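Local coordinates for protein putative hydrolase YdeN (Bacillus subtilis, PDB 1UXO) that is probably a serine hydrolase of the alpha/beta-hydrolase fold, in the RBBP9 family, though its substrate is not established, at residues 11-16 against 106-111. The protein carries 2 engineered substitutions. Sequence-based numbering, arbitrary orientation.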
loop_
_atom_site.group_PDB
_atom_site.type_symbol
_atom_site.label_atom_id
_atom_site.label_comp_id
_atom_site.label_asym_id
_atom_site.label_seq_id
_atom_site.Cartn_x
_atom_site.Cartn_y
_atom_site.Cartn_z
ATOM N N HIS A 11 -3.491 -6.110 -0.217
ATOM C CA HIS A 11 -4.866 -5.698 0.033
ATOM C C HIS A 11 -5.109 -5.314 1.487
ATOM O O HIS A 11 -4.221 -5.354 2.306
ATOM C CB HIS A 11 -5.827 -6.841 -0.363
ATOM C CG HIS A 11 -5.699 -8.049 0.519
ATOM N ND1 HIS A 11 -6.131 -8.069 1.827
ATOM C CD2 HIS A 11 -5.157 -9.273 0.278
ATOM C CE1 HIS A 11 -5.862 -9.261 2.359
ATOM N NE2 HIS A 11 -5.291 -10.018 1.431
ATOM N N GLY A 12 -6.341 -4.927 1.789
ATOM C CA GLY A 12 -6.741 -4.477 3.120
ATOM C C GLY A 12 -7.671 -5.461 3.811
ATOM O O GLY A 12 -7.741 -6.661 3.479
ATOM N N TYR A 13 -8.383 -4.928 4.795
ATOM C CA TYR A 13 -9.430 -5.640 5.556
ATOM C C TYR A 13 -10.557 -6.180 4.656
ATOM O O TYR A 13 -11.067 -5.491 3.742
ATOM C CB TYR A 13 -9.971 -4.666 6.590
ATOM C CG TYR A 13 -11.167 -5.135 7.360
ATOM C CD1 TYR A 13 -11.140 -6.317 8.072
ATOM C CD2 TYR A 13 -12.330 -4.359 7.404
ATOM C CE1 TYR A 13 -12.286 -6.756 8.799
ATOM C CE2 TYR A 13 -13.469 -4.797 8.132
ATOM C CZ TYR A 13 -13.410 -5.983 8.830
ATOM O OH TYR A 13 -14.530 -6.444 9.517
ATOM N N ARG A 14 -10.910 -7.433 4.887
ATOM C CA ARG A 14 -12.013 -8.076 4.235
ATOM C C ARG A 14 -11.832 -8.077 2.761
ATOM O O ARG A 14 -12.768 -7.705 2.031
ATOM C CB ARG A 14 -13.320 -7.307 4.475
ATOM C CG ARG A 14 -14.055 -7.651 5.711
ATOM C CD ARG A 14 -15.562 -7.573 5.505
ATOM N NE ARG A 14 -15.928 -6.411 4.692
ATOM C CZ ARG A 14 -17.146 -5.876 4.658
ATOM N NH1 ARG A 14 -18.155 -6.374 5.406
ATOM N NH2 ARG A 14 -17.349 -4.822 3.887
ATOM N N ALA A 15 -10.624 -8.363 2.309
ATOM C CA ALA A 15 -10.367 -8.444 0.903
ATOM C C ALA A 15 -9.398 -9.586 0.658
ATOM O O ALA A 15 -8.776 -10.060 1.587
ATOM C CB ALA A 15 -9.804 -7.134 0.390
ATOM N N SER A 16 -9.263 -9.967 -0.614
ATOM C CA SER A 16 -8.242 -10.891 -1.101
ATOM C C SER A 16 -7.791 -10.463 -2.492
ATOM O O SER A 16 -8.249 -9.446 -3.049
ATOM C CB SER A 16 -8.792 -12.344 -1.186
ATOM O OG SER A 16 -9.682 -12.506 -2.305
ATOM N N PRO A 106 -11.635 5.586 13.308
ATOM C CA PRO A 106 -12.792 5.558 14.205
ATOM C C PRO A 106 -13.890 4.559 13.851
ATOM O O PRO A 106 -14.533 4.040 14.768
ATOM C CB PRO A 106 -13.290 6.999 14.172
ATOM C CG PRO A 106 -12.084 7.756 13.836
ATOM C CD PRO A 106 -11.370 6.943 12.804
ATOM N N THR A 107 -14.107 4.267 12.568
ATOM C CA THR A 107 -15.199 3.361 12.229
ATOM C C THR A 107 -14.748 1.897 12.218
ATOM O O THR A 107 -15.588 1.017 12.049
ATOM C CB THR A 107 -15.890 3.717 10.947
ATOM O OG1 THR A 107 -14.957 3.565 9.880
ATOM C CG2 THR A 107 -16.353 5.194 10.934
ATOM N N LEU A 108 -13.449 1.641 12.371
ATOM C CA LEU A 108 -12.861 0.284 12.393
ATOM C C LEU A 108 -11.794 0.172 13.503
ATOM O O LEU A 108 -10.619 -0.117 13.273
ATOM C CB LEU A 108 -12.245 -0.007 11.019
ATOM C CG LEU A 108 -13.252 -0.346 9.908
ATOM C CD1 LEU A 108 -12.538 -0.491 8.530
ATOM C CD2 LEU A 108 -13.985 -1.648 10.205
ATOM N N GLN A 109 -12.214 0.403 14.736
ATOM C CA GLN A 109 -11.312 0.361 15.884
ATOM C C GLN A 109 -10.763 -1.068 16.157
ATOM O O GLN A 109 -9.657 -1.244 16.711
ATOM C CB GLN A 109 -11.993 1.051 17.114
ATOM C CG GLN A 109 -12.065 2.583 16.943
ATOM C CD GLN A 109 -12.642 3.366 18.139
ATOM O OE1 GLN A 109 -13.097 2.779 19.063
ATOM N NE2 GLN A 109 -12.626 4.690 18.080
HETATM N N MSE A 110 -11.478 -2.090 15.676
HETATM C CA MSE A 110 -11.019 -3.471 15.737
HETATM C C MSE A 110 -9.662 -3.700 15.065
HETATM O O MSE A 110 -9.010 -4.735 15.271
HETATM C CB MSE A 110 -12.040 -4.380 15.017
HETATM C CG MSE A 110 -12.453 -3.908 13.545
HETATM SE SE MSE A 110 -13.400 -5.416 12.736
HETATM C CE MSE A 110 -11.961 -6.931 12.609
ATOM N N LEU A 111 -9.241 -2.746 14.244
ATOM C CA LEU A 111 -7.984 -2.807 13.505
ATOM C C LEU A 111 -6.890 -1.952 14.146
ATOM O O LEU A 111 -5.814 -1.768 13.558
ATOM C CB LEU A 111 -8.240 -2.371 12.046
ATOM C CG LEU A 111 -9.353 -3.028 11.219
ATOM C CD1 LEU A 111 -9.354 -2.459 9.768
ATOM C CD2 LEU A 111 -9.170 -4.540 11.190
#
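Tyr13 reaches across to Leu108, Met110 and Leu111, and it is easiest to follow from its root outward. Tyr13 CB meets Leu111 CD1 at 3.9 Å, and with CG anti to the backbone N (chi1 173°) the ring extends toward the three side chains, one face turned to them. Tyr13 CG touches the same Leu111 CD1; Leu111 CD2 lies over that face, 4.1 Å from Tyr13 CD1. Leu108 approaches obliquely from the same side, its CD1 near Tyr13 CD2 and its CD2 3.8 Å from Tyr13 CE2. Met110, a selenomethionine, crosses the outer end at about a right angle: its SE meets Tyr13 CZ and sits 3.6 Å from Tyr13 OH, while the bend at chi3 (-64°) brings CE to 3.8 Å from Tyr13 CE1. With SE 44° off the ring normal, this is an oblique Met-aromatic contact. No hydrogen bond joins the two segments.

In this alpha/beta-hydrolase fold, segment 11-16 lies in the loop between strand 6-10 and helix 22-31; segment 106-111 lies in the one between strand 92-98 and helix 121-127. Tyr13 is about 6 Å, side chain to side chain, from Ser73, the predicted charge-relay serine, so the packing borders the probable active site. Were Tyr13 replaced by an alanine, Leu108, Met110 and Leu111 would probably lose their shared aromatic partner and a gap would open between the loops.

On the opposite face, Arg14 CG covers the Tyr13 ring centre, 3.5 Å above the plane. Gly12 O, at the start of the type II turn to Ala15, accepts a hydrogen bond from His11 ND1 at 2.7 Å.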